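Local coordinates for uncharacterized protein Dfer_1899 (Dyadobacter fermentans, PDB 5HX0) that is of unknown function but carries a BNR repeat-like, sialidase-type domain and folds as a beta-propeller, consistent with a role in glycan recognition or cleavage, at residues V42-V48 against A395-I401; F60-K65 against Y368-L374; V261-S267 against F279-L285; G286-C290 against G311-H315. All coordinates share one frame; numbering follows the deposited sequence. Where two conformers were deposited one is given.

Contact 1 of 4, residues V42-V48 against A395-I401; sequences VRKVEDV and AGSILEI
Ile-398 is buried on one face of this strand pair, where its two branches serve two valines of segment 42-48. CG2 packs on Val-45 CB at 4.0 Å, while CD1, at the end of the other branch, meets Val-48 CG1, the two side chains crossing at about a right angle. With CG1 held anti to the carbonyl carbon (chi1 -62°), CG2 falls anti to the backbone N and the residue straddles both valines. The strands are antiparallel and carry a classic beta bulge: Val-45 and Glu-46 both face Ile-398, Val-45 N giving its hydrogen to Ile-398 O and Glu-46 O receiving one from Ile-398 N. Strand 42-51 thereby becomes the outer strand of the four-stranded sheet that ends the chain, so the N-terminal strand completes a blade begun by C-terminal ones, the usual closure of a beta-propeller. The same face loosens toward solvent at Arg-43, which grips Glu-400 side-on, NE reaching OE1 at 3.1 Å and NH2 reaching OE2 at 2.9 Å; both oxygens lie in the guanidinium plane, but the carboxylate is turned 74° and is met from above its own plane. Glu-46, also on this face, turns its carboxylate to Lys-107. On the other face, with Leu-399, Val-42 and Ile-401 run side by side, Ile-401 CD1 against both methyls of Val-42; branched residues suit the extended chain and pack close to it. Farther along that face Asp-47 OD1 accepts the hydrogen of Ser-397 OG at 2.7 Å, and exposed Lys-44 NZ binds Asp-47 OD2 at 2.8 Å through its syn lone pair.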
# COMPACT_ATOMS: atom_id res chain seq x y z
N VAL A 42 7.36 39.53 -12.27
CA VAL A 42 7.61 38.31 -11.51
C VAL A 42 8.16 38.67 -10.15
O VAL A 42 9.08 39.48 -10.04
CB VAL A 42 8.57 37.37 -12.24
CG1 VAL A 42 8.78 36.11 -11.43
CG2 VAL A 42 8.03 37.04 -13.61
N ARG A 43 7.61 38.04 -9.11
CA ARG A 43 8.02 38.26 -7.73
C ARG A 43 7.70 37.01 -6.92
O ARG A 43 6.60 36.45 -7.04
CB ARG A 43 7.29 39.49 -7.17
CG ARG A 43 7.43 39.74 -5.69
CD ARG A 43 6.70 41.02 -5.29
NE ARG A 43 5.25 40.86 -5.28
CZ ARG A 43 4.55 40.54 -4.19
NH1 ARG A 43 5.18 40.34 -3.04
NH2 ARG A 43 3.23 40.41 -4.25
N LYS A 44 8.63 36.57 -6.09
CA LYS A 44 8.35 35.47 -5.18
C LYS A 44 7.64 36.00 -3.95
O LYS A 44 8.15 36.89 -3.27
CB LYS A 44 9.63 34.73 -4.77
CG LYS A 44 9.34 33.63 -3.75
CD LYS A 44 10.41 32.55 -3.74
CE LYS A 44 11.58 32.97 -2.92
NZ LYS A 44 12.49 31.84 -2.59
N VAL A 45 6.46 35.47 -3.68
CA VAL A 45 5.73 35.89 -2.49
C VAL A 45 6.34 35.27 -1.24
O VAL A 45 6.67 35.98 -0.28
CB VAL A 45 4.24 35.52 -2.64
CG1 VAL A 45 3.44 35.90 -1.38
CG2 VAL A 45 3.67 36.20 -3.86
N GLU A 46 6.51 33.96 -1.25
CA GLU A 46 7.08 33.26 -0.10
C GLU A 46 7.37 31.82 -0.52
O GLU A 46 6.88 31.34 -1.54
CB GLU A 46 6.13 33.29 1.09
CG GLU A 46 4.77 32.68 0.78
CD GLU A 46 3.84 32.72 1.98
OE1 GLU A 46 4.33 32.70 3.13
OE2 GLU A 46 2.61 32.79 1.77
N ASP A 47 8.15 31.14 0.30
CA ASP A 47 8.31 29.70 0.19
C ASP A 47 7.44 29.02 1.24
O ASP A 47 7.19 29.59 2.30
CB ASP A 47 9.77 29.32 0.40
CG ASP A 47 10.65 29.88 -0.67
OD1 ASP A 47 10.20 29.91 -1.84
OD2 ASP A 47 11.76 30.31 -0.35
N VAL A 48 6.96 27.81 0.93
CA VAL A 48 6.14 27.06 1.88
C VAL A 48 6.66 25.63 1.99
O VAL A 48 7.34 25.12 1.10
CB VAL A 48 4.64 27.07 1.50
CG1 VAL A 48 4.15 28.48 1.40
CG2 VAL A 48 4.40 26.33 0.17
N ALA A 395 7.85 20.91 -0.92
CA ALA A 395 7.89 22.34 -0.63
C ALA A 395 7.35 23.08 -1.85
O ALA A 395 7.02 22.48 -2.88
CB ALA A 395 9.31 22.78 -0.29
N GLY A 396 7.29 24.40 -1.74
CA GLY A 396 6.84 25.18 -2.87
C GLY A 396 7.27 26.63 -2.72
O GLY A 396 7.64 27.09 -1.64
N SER A 397 7.21 27.33 -3.84
CA SER A 397 7.43 28.76 -3.90
C SER A 397 6.18 29.37 -4.51
O SER A 397 5.74 28.93 -5.58
CB SER A 397 8.65 29.11 -4.75
OG SER A 397 9.84 28.60 -4.18
N ILE A 398 5.60 30.36 -3.85
CA ILE A 398 4.45 31.07 -4.39
C ILE A 398 4.94 32.31 -5.13
O ILE A 398 5.63 33.16 -4.56
CB ILE A 398 3.45 31.44 -3.29
CG1 ILE A 398 2.92 30.14 -2.64
CG2 ILE A 398 2.30 32.23 -3.87
CD1 ILE A 398 1.96 30.38 -1.48
N LEU A 399 4.58 32.42 -6.41
CA LEU A 399 4.99 33.51 -7.28
C LEU A 399 3.81 34.42 -7.60
O LEU A 399 2.68 33.94 -7.79
CB LEU A 399 5.56 32.99 -8.60
CG LEU A 399 6.72 32.02 -8.50
CD1 LEU A 399 7.30 31.76 -9.88
CD2 LEU A 399 7.74 32.61 -7.55
N GLU A 400 4.07 35.72 -7.67
CA GLU A 400 3.12 36.68 -8.21
C GLU A 400 3.56 37.00 -9.64
O GLU A 400 4.68 37.46 -9.86
CB GLU A 400 3.06 37.95 -7.36
CG GLU A 400 1.95 38.91 -7.76
CD GLU A 400 2.12 40.30 -7.15
OE1 GLU A 400 3.12 40.98 -7.49
OE2 GLU A 400 1.27 40.69 -6.33
N ILE A 401 2.70 36.70 -10.61
CA ILE A 401 2.99 36.95 -12.02
C ILE A 401 1.88 37.84 -12.54
O ILE A 401 0.77 37.35 -12.80
CB ILE A 401 3.08 35.67 -12.86
CG1 ILE A 401 3.96 34.61 -12.18
CG2 ILE A 401 3.59 36.00 -14.29
CD1 ILE A 401 5.37 35.05 -11.94

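Contact 2 of 4, residues F60-K65 against Y368-L374; sequences FPSVIK and YPWAVQL
Trp-370 spreads one face of its indole beneath Ser-62, whose CB sits 3.4 Å from the centroid of the six-membered ring and only 11° off the ring normal, a CH-pi contact. The small serine lets the ring come this close to the backbone of segment 60-65, and its hydroxyl is used outside the pair, by Pro-127 O and Leu-129 N. Trp-370 CG stands anti to its backbone N (chi1 -162°), which carries the indole across to the other strand, where Val-63 CG1 touches CD1 at 3.7 Å. The second methyl of Val-63, CG2, meets Val-372 CG1 at 3.8 Å, the two valines crossing at about a right angle. At one end Phe-60 directs its edge at the face of Tyr-368: CD1 lies over the middle of the tyrosine ring, with the planes 60° apart and the centroids 4.8 Å apart, a tilted edge-to-face pair. Lys-65 closes the other end, its long chain bending at its last two torsions to bring NZ to Gln-373 O at 2.7 Å, tilted from the carbonyl plane. A water donates to Val-63 O and Ala-371 O, 2.7 Å from each, and so bridges two carbonyls, both acceptors, that could not bond each other. The two segments run nearly parallel, yet they belong to different sheets of the beta-propeller: 60-65 lies on the first strand of the blade that continues into strand 71-79, and 368-374 on the corresponding edge strand of the last blade, beside strand 378-385, while strand 123-131 of the next blade touches Phe-60, Ile-64, Tyr-368 and Trp-370.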
# COMPACT_ATOMS: atom_id res chain seq x y z
N PHE A 60 8.98 13.93 -5.75
CA PHE A 60 8.41 13.85 -7.09
C PHE A 60 6.94 14.28 -7.11
O PHE A 60 6.06 13.45 -7.38
CB PHE A 60 8.56 12.41 -7.64
CG PHE A 60 9.92 11.78 -7.35
CD1 PHE A 60 11.10 12.45 -7.70
CD2 PHE A 60 10.02 10.55 -6.72
CE1 PHE A 60 12.37 11.90 -7.43
CE2 PHE A 60 11.29 9.99 -6.42
CZ PHE A 60 12.46 10.66 -6.79
N PRO A 61 6.63 15.55 -6.84
CA PRO A 61 5.22 15.95 -6.77
C PRO A 61 4.63 16.31 -8.13
O PRO A 61 5.32 16.69 -9.08
CB PRO A 61 5.26 17.19 -5.87
CG PRO A 61 6.62 17.86 -6.28
CD PRO A 61 7.55 16.67 -6.51
N SER A 62 3.31 16.15 -8.23
CA SER A 62 2.54 16.83 -9.26
C SER A 62 1.30 17.39 -8.59
O SER A 62 0.90 16.96 -7.50
CB SER A 62 2.19 15.91 -10.44
OG SER A 62 1.33 14.87 -10.05
N VAL A 63 0.69 18.39 -9.22
CA VAL A 63 -0.38 19.12 -8.54
C VAL A 63 -1.37 19.69 -9.55
O VAL A 63 -0.99 20.13 -10.65
CB VAL A 63 0.22 20.20 -7.61
CG1 VAL A 63 1.16 21.14 -8.39
CG2 VAL A 63 -0.86 20.99 -6.91
N ILE A 64 -2.66 19.63 -9.19
CA ILE A 64 -3.77 20.18 -9.97
C ILE A 64 -4.62 21.02 -9.03
O ILE A 64 -4.48 20.94 -7.81
CB ILE A 64 -4.62 19.06 -10.61
CG1 ILE A 64 -5.16 18.18 -9.47
CG2 ILE A 64 -3.76 18.20 -11.59
CD1 ILE A 64 -6.30 17.29 -9.84
N LYS A 65 -5.50 21.83 -9.60
CA LYS A 65 -6.51 22.55 -8.81
C LYS A 65 -7.88 22.24 -9.39
O LYS A 65 -8.11 22.48 -10.58
CB LYS A 65 -6.26 24.06 -8.78
CG LYS A 65 -7.30 24.81 -7.93
CD LYS A 65 -7.02 26.32 -7.84
CE LYS A 65 -7.53 27.10 -9.06
NZ LYS A 65 -6.66 27.04 -10.29
N TYR A 368 12.34 18.27 -9.35
CA TYR A 368 11.09 17.84 -9.97
C TYR A 368 9.94 18.84 -9.73
O TYR A 368 8.88 18.44 -9.23
CB TYR A 368 10.70 16.45 -9.47
CG TYR A 368 11.52 15.32 -10.06
CD1 TYR A 368 12.91 15.26 -9.91
CD2 TYR A 368 10.90 14.31 -10.80
CE1 TYR A 368 13.67 14.22 -10.46
CE2 TYR A 368 11.64 13.27 -11.35
CZ TYR A 368 13.02 13.23 -11.18
OH TYR A 368 13.73 12.19 -11.72
N PRO A 369 10.12 20.10 -10.09
CA PRO A 369 9.03 21.06 -9.83
C PRO A 369 7.82 20.83 -10.73
O PRO A 369 7.90 20.28 -11.83
CB PRO A 369 9.68 22.43 -10.11
CG PRO A 369 10.75 22.11 -11.13
CD PRO A 369 11.28 20.75 -10.73
N TRP A 370 6.68 21.30 -10.23
CA TRP A 370 5.40 21.19 -10.91
C TRP A 370 4.54 22.36 -10.46
O TRP A 370 4.32 22.52 -9.25
CB TRP A 370 4.73 19.84 -10.56
CG TRP A 370 3.64 19.41 -11.51
CD1 TRP A 370 2.43 20.02 -11.70
CD2 TRP A 370 3.66 18.28 -12.37
NE1 TRP A 370 1.68 19.32 -12.65
CE2 TRP A 370 2.43 18.24 -13.07
CE3 TRP A 370 4.60 17.26 -12.61
CZ2 TRP A 370 2.11 17.22 -13.98
CZ3 TRP A 370 4.28 16.27 -13.51
CH2 TRP A 370 3.06 16.25 -14.19
N ALA A 371 4.08 23.18 -11.40
CA ALA A 371 3.40 24.42 -11.05
C ALA A 371 1.90 24.30 -11.28
O ALA A 371 1.43 23.53 -12.12
CB ALA A 371 3.94 25.60 -11.86
N VAL A 372 1.14 25.09 -10.52
CA VAL A 372 -0.31 25.16 -10.67
C VAL A 372 -0.74 26.61 -10.45
O VAL A 372 -0.17 27.33 -9.62
CB VAL A 372 -1.02 24.20 -9.68
CG1 VAL A 372 -0.69 24.57 -8.26
CG2 VAL A 372 -2.54 24.24 -9.92
N GLN A 373 -1.74 27.04 -11.21
CA GLN A 373 -2.26 28.40 -11.07
C GLN A 373 -3.13 28.45 -9.82
O GLN A 373 -4.08 27.67 -9.70
CB GLN A 373 -3.06 28.79 -12.31
CG GLN A 373 -3.34 30.29 -12.44
CD GLN A 373 -2.12 31.04 -12.95
OE1 GLN A 373 -1.43 30.57 -13.85
NE2 GLN A 373 -1.84 32.19 -12.35
N LEU A 374 -2.82 29.36 -8.90
CA LEU A 374 -3.65 29.53 -7.72
C LEU A 374 -4.85 30.44 -8.00
O LEU A 374 -5.99 30.12 -7.63
CB LEU A 374 -2.81 30.09 -6.56
CG LEU A 374 -1.73 29.15 -6.05
CD1 LEU A 374 -0.95 29.79 -4.88
CD2 LEU A 374 -2.34 27.81 -5.65
O HOH W 1 -0.68 21.90 -12.72

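Contact 3 of 4, residues V261-S267 against F279-L285; sequences VSFNEAS and FLRTAGL
The guanidinium of Arg-281 meets Glu-265 OE1 at its edge, near its own plane, through NH1 at 2.9 Å, while the carboxylate stands turned by 79° and is approached from above its plane. The amide of Asn-264 is likewise nearly perpendicular to the guanidinium, its OD1 3.1 Å from Arg-281 CD. A water accepts from Asn-264 ND2 and Arg-281 NE and donates to Thr-282 O, linking the two side chains to the backbone. Arg-281 leaves the strand with CG anti to the backbone N (chi1 170°) and takes an extended course from CG to NE that brings NH1 to Glu-265; the other carboxylate oxygen of Glu-265, OE2, bonds Tyr-368 OH. The strands form an antiparallel hairpin, the inner pair of a propeller blade, and a beta bulge around Asn-264 and Glu-265 shifts the register by one. There Asn-264 OD1 takes the hydrogen of Glu-265 N at 2.6 Å on an in-plane lone pair, while Arg-281 N bonds Glu-265 O and Asn-264 N bonds Arg-281 O. On the face opposite Ser-262 and Ala-283, apolar groups mesh: Thr-282 CG2 lies 3.7 Å from Phe-263 CE1, and Leu-280 CD1 also reaches the phenyl ring. The small Ala-266 admits Leu-280 CD2 to 3.6 Å of its CB, and an edge-to-face pair of Phe-263 with Trp-304 extends this core.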
# COMPACT_ATOMS: atom_id res chain seq x y z
N VAL A 261 23.14 10.47 -27.11
CA VAL A 261 22.46 11.19 -26.04
C VAL A 261 21.14 10.49 -25.71
O VAL A 261 20.39 10.10 -26.62
CB VAL A 261 22.23 12.65 -26.47
CG1 VAL A 261 21.46 13.41 -25.42
CG2 VAL A 261 23.58 13.34 -26.77
N SER A 262 20.84 10.34 -24.41
CA SER A 262 19.57 9.78 -23.96
C SER A 262 18.56 10.90 -23.69
O SER A 262 18.93 11.99 -23.24
CB SER A 262 19.73 8.95 -22.68
OG SER A 262 20.44 7.74 -22.86
N PHE A 263 17.30 10.62 -23.96
CA PHE A 263 16.19 11.50 -23.61
C PHE A 263 15.26 10.68 -22.74
O PHE A 263 14.91 9.55 -23.11
CB PHE A 263 15.48 12.00 -24.87
CG PHE A 263 16.40 12.71 -25.82
CD1 PHE A 263 16.71 14.04 -25.62
CD2 PHE A 263 17.00 12.02 -26.86
CE1 PHE A 263 17.61 14.70 -26.49
CE2 PHE A 263 17.87 12.65 -27.72
CZ PHE A 263 18.18 14.00 -27.53
N ASN A 264 14.89 11.20 -21.57
CA ASN A 264 14.03 10.42 -20.69
C ASN A 264 12.85 11.26 -20.22
O ASN A 264 11.81 11.30 -20.91
CB ASN A 264 14.83 9.80 -19.51
CG ASN A 264 15.86 10.76 -18.89
OD1 ASN A 264 15.50 11.81 -18.36
ND2 ASN A 264 17.13 10.37 -18.90
N GLU A 265 12.96 11.95 -19.09
CA GLU A 265 11.79 12.65 -18.53
C GLU A 265 11.39 13.83 -19.41
O GLU A 265 12.23 14.63 -19.81
CB GLU A 265 12.12 13.11 -17.11
CG GLU A 265 12.32 11.92 -16.24
CD GLU A 265 12.81 12.28 -14.86
OE1 GLU A 265 13.31 13.41 -14.64
OE2 GLU A 265 12.71 11.40 -13.98
N ALA A 266 10.10 13.92 -19.73
CA ALA A 266 9.63 14.90 -20.72
C ALA A 266 8.26 15.40 -20.33
O ALA A 266 7.39 14.59 -19.98
CB ALA A 266 9.58 14.27 -22.12
N SER A 267 8.06 16.71 -20.39
CA SER A 267 6.73 17.31 -20.29
C SER A 267 6.31 17.82 -21.66
O SER A 267 7.12 18.38 -22.39
CB SER A 267 6.71 18.46 -19.27
OG SER A 267 6.69 17.96 -17.94
N PHE A 279 9.58 19.26 -23.63
CA PHE A 279 10.72 19.77 -22.88
C PHE A 279 11.43 18.60 -22.20
O PHE A 279 10.83 17.92 -21.36
CB PHE A 279 10.29 20.81 -21.84
CG PHE A 279 9.54 21.99 -22.42
CD1 PHE A 279 10.24 23.03 -23.06
CD2 PHE A 279 8.16 22.07 -22.32
CE1 PHE A 279 9.56 24.14 -23.58
CE2 PHE A 279 7.47 23.18 -22.85
CZ PHE A 279 8.18 24.22 -23.48
N LEU A 280 12.70 18.39 -22.53
CA LEU A 280 13.35 17.08 -22.37
C LEU A 280 14.55 17.12 -21.44
O LEU A 280 15.45 17.94 -21.60
CB LEU A 280 13.78 16.56 -23.74
CG LEU A 280 12.77 16.72 -24.87
CD1 LEU A 280 13.43 16.39 -26.19
CD2 LEU A 280 11.56 15.81 -24.64
N ARG A 281 14.56 16.20 -20.47
CA ARG A 281 15.76 15.90 -19.68
C ARG A 281 16.68 14.96 -20.47
O ARG A 281 16.22 14.03 -21.12
CB ARG A 281 15.36 15.24 -18.36
CG ARG A 281 16.54 14.66 -17.56
CD ARG A 281 16.05 14.01 -16.26
NE ARG A 281 17.17 13.41 -15.53
CZ ARG A 281 17.10 12.94 -14.28
NH1 ARG A 281 15.96 12.99 -13.61
NH2 ARG A 281 18.18 12.44 -13.69
N THR A 282 17.98 15.20 -20.39
CA THR A 282 18.94 14.40 -21.15
C THR A 282 19.88 13.66 -20.21
O THR A 282 20.05 14.00 -19.04
CB THR A 282 19.78 15.25 -22.11
OG1 THR A 282 20.43 16.30 -21.38
CG2 THR A 282 18.93 15.85 -23.24
N ALA A 283 20.53 12.63 -20.76
CA ALA A 283 21.72 12.02 -20.17
C ALA A 283 22.79 11.99 -21.25
O ALA A 283 22.49 11.74 -22.42
CB ALA A 283 21.44 10.60 -19.64
N GLY A 284 24.03 12.28 -20.87
CA GLY A 284 25.11 12.33 -21.84
C GLY A 284 25.26 13.65 -22.56
O GLY A 284 25.96 13.70 -23.58
N LEU A 285 24.62 14.71 -22.09
CA LEU A 285 24.74 16.01 -22.73
C LEU A 285 24.92 17.09 -21.68
O LEU A 285 24.43 18.21 -21.83
CB LEU A 285 23.53 16.31 -23.61
CG LEU A 285 23.67 17.38 -24.71
CD1 LEU A 285 24.78 17.00 -25.70
CD2 LEU A 285 22.35 17.55 -25.45
O HOH W 2 19.15 12.10 -17.23
O HOH W 3 11.41 17.12 -18.68

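Contact 4 of 4, residues G286-C290 against G311-H315; sequences GDQAC and GHPMH
Asp-287 and His-312 cross at about a right angle, their carboxylate and ring planes 75° apart, in a His-carboxylate hydrogen bond that joins two successive blades of the beta-propeller. His-312 ND1 donates to Asp-287 OD1 over 2.6 Å with an angle of 160° at the hydrogen. The oxygen lies near the plane of the imidazole, at its edge, and is met on its syn side, somewhat out of the carboxylate plane. Asp-287 CG is anti to the backbone N (chi1 -162°), which sends the carboxylate out from the turn toward the histidine. A carboxylate suits this place because it has an oxygen for each of two histidines: OD2 is hydrogen-bonded to His-332 NE2. His-312 packs on Arg-281 as well.

The backbones meet just beside this pair, where Gly-311 N donates to Asp-287 O at 3.3 Å, and glycine lets the chain adopt a strongly extended shape with positive phi. Pro-313, preceded by a cis peptide bond, marks the corner where the chain turns toward strand 314-318. Beyond it comes selenomethionine Met-314, bent at its second and third torsions so that the side chain folds back toward Ala-289. Ala-289, with only a methyl, lets that bulky end come close: its CB is 3.6 Å from Gly-311 O and 3.6 Å from Met-314 CE.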
# COMPACT_ATOMS: atom_id res chain seq x y z
N GLY A 286 25.65 16.78 -20.61
CA GLY A 286 26.00 17.79 -19.62
C GLY A 286 24.81 18.43 -18.93
O GLY A 286 24.87 19.63 -18.61
N ASP A 287 23.72 17.68 -18.75
CA ASP A 287 22.47 18.16 -18.16
C ASP A 287 21.83 19.27 -18.99
O ASP A 287 21.06 20.09 -18.46
CB ASP A 287 22.67 18.63 -16.71
CG ASP A 287 21.34 18.72 -15.94
OD1 ASP A 287 20.40 17.98 -16.29
OD2 ASP A 287 21.23 19.53 -14.99
N GLN A 288 22.11 19.33 -20.28
CA GLN A 288 21.49 20.33 -21.13
C GLN A 288 20.00 20.03 -21.29
O GLN A 288 19.63 18.92 -21.68
CB GLN A 288 22.17 20.36 -22.49
CG GLN A 288 21.59 21.36 -23.45
CD GLN A 288 22.02 22.78 -23.14
OE1 GLN A 288 21.34 23.72 -23.53
NE2 GLN A 288 23.14 22.93 -22.45
N ALA A 289 19.16 21.02 -21.00
CA ALA A 289 17.72 20.86 -21.19
C ALA A 289 17.39 21.07 -22.66
O ALA A 289 17.84 22.05 -23.27
CB ALA A 289 16.97 21.86 -20.31
N CYS A 290 16.62 20.16 -23.25
CA CYS A 290 16.38 20.22 -24.69
C CYS A 290 14.90 20.37 -25.00
O CYS A 290 14.03 20.22 -24.14
CB CYS A 290 16.95 18.97 -25.39
SG CYS A 290 18.76 18.94 -25.35
N GLY A 311 19.31 22.05 -16.54
CA GLY A 311 18.22 21.82 -15.61
C GLY A 311 17.41 20.62 -16.02
O GLY A 311 17.39 20.21 -17.19
N HIS A 312 16.71 20.05 -15.04
CA HIS A 312 15.84 18.90 -15.26
C HIS A 312 15.09 18.56 -13.97
O HIS A 312 15.48 18.95 -12.89
CB HIS A 312 16.65 17.66 -15.70
CG HIS A 312 17.42 17.02 -14.59
ND1 HIS A 312 18.79 17.14 -14.47
CD2 HIS A 312 17.02 16.24 -13.55
CE1 HIS A 312 19.20 16.47 -13.42
NE2 HIS A 312 18.15 15.91 -12.83
N PRO A 313 13.97 17.83 -14.09
CA PRO A 313 13.23 17.71 -15.34
C PRO A 313 12.43 19.00 -15.52
O PRO A 313 12.49 19.86 -14.64
CB PRO A 313 12.31 16.51 -15.08
CG PRO A 313 12.00 16.62 -13.60
CD PRO A 313 13.27 17.22 -12.96
N MSE A 314 11.70 19.13 -16.62
CA MSE A 314 10.98 20.36 -16.94
C MSE A 314 9.47 20.17 -16.79
O MSE A 314 8.97 19.06 -17.00
CB MSE A 314 11.31 20.82 -18.38
CG MSE A 314 12.45 21.88 -18.47
SE MSE A 314 14.16 21.17 -17.92
CE MSE A 314 14.39 19.65 -19.13
N HIS A 315 8.77 21.25 -16.43
CA HIS A 315 7.32 21.30 -16.38
C HIS A 315 6.86 22.61 -17.00
O HIS A 315 7.44 23.66 -16.71
CB HIS A 315 6.77 21.20 -14.93
CG HIS A 315 5.27 21.30 -14.86
ND1 HIS A 315 4.61 22.48 -14.61
CD2 HIS A 315 4.31 20.38 -15.11
CE1 HIS A 315 3.31 22.27 -14.67
NE2 HIS A 315 3.10 21.01 -15.00

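Overall arrangement
Contacts 1 and 3 are antiparallel pairings within single blades, both bulged and both partly buried. Contact 1 has ionic pairs on both faces, at its more exposed positions; contact 3 has the Arg-281 to Glu-265 bridge and, on the face of Phe-263 and Leu-280, apolar packing. Contacts 2 and 4 are buried and join different sheets: contact 2 rests mainly on rings and valines, contact 4 on one His-carboxylate bond and a small apolar touch. Contacts 3 and 4 share a blade through strands 276-283 and 288-294, their centres about 7 Å apart. Contacts 1 and 2 share the closing blade, where Ile-398 touches Leu-374. Tyr-368 of contact 2 reaches Glu-265 of contact 3, near bound acetate, while contact 1 lies farthest out.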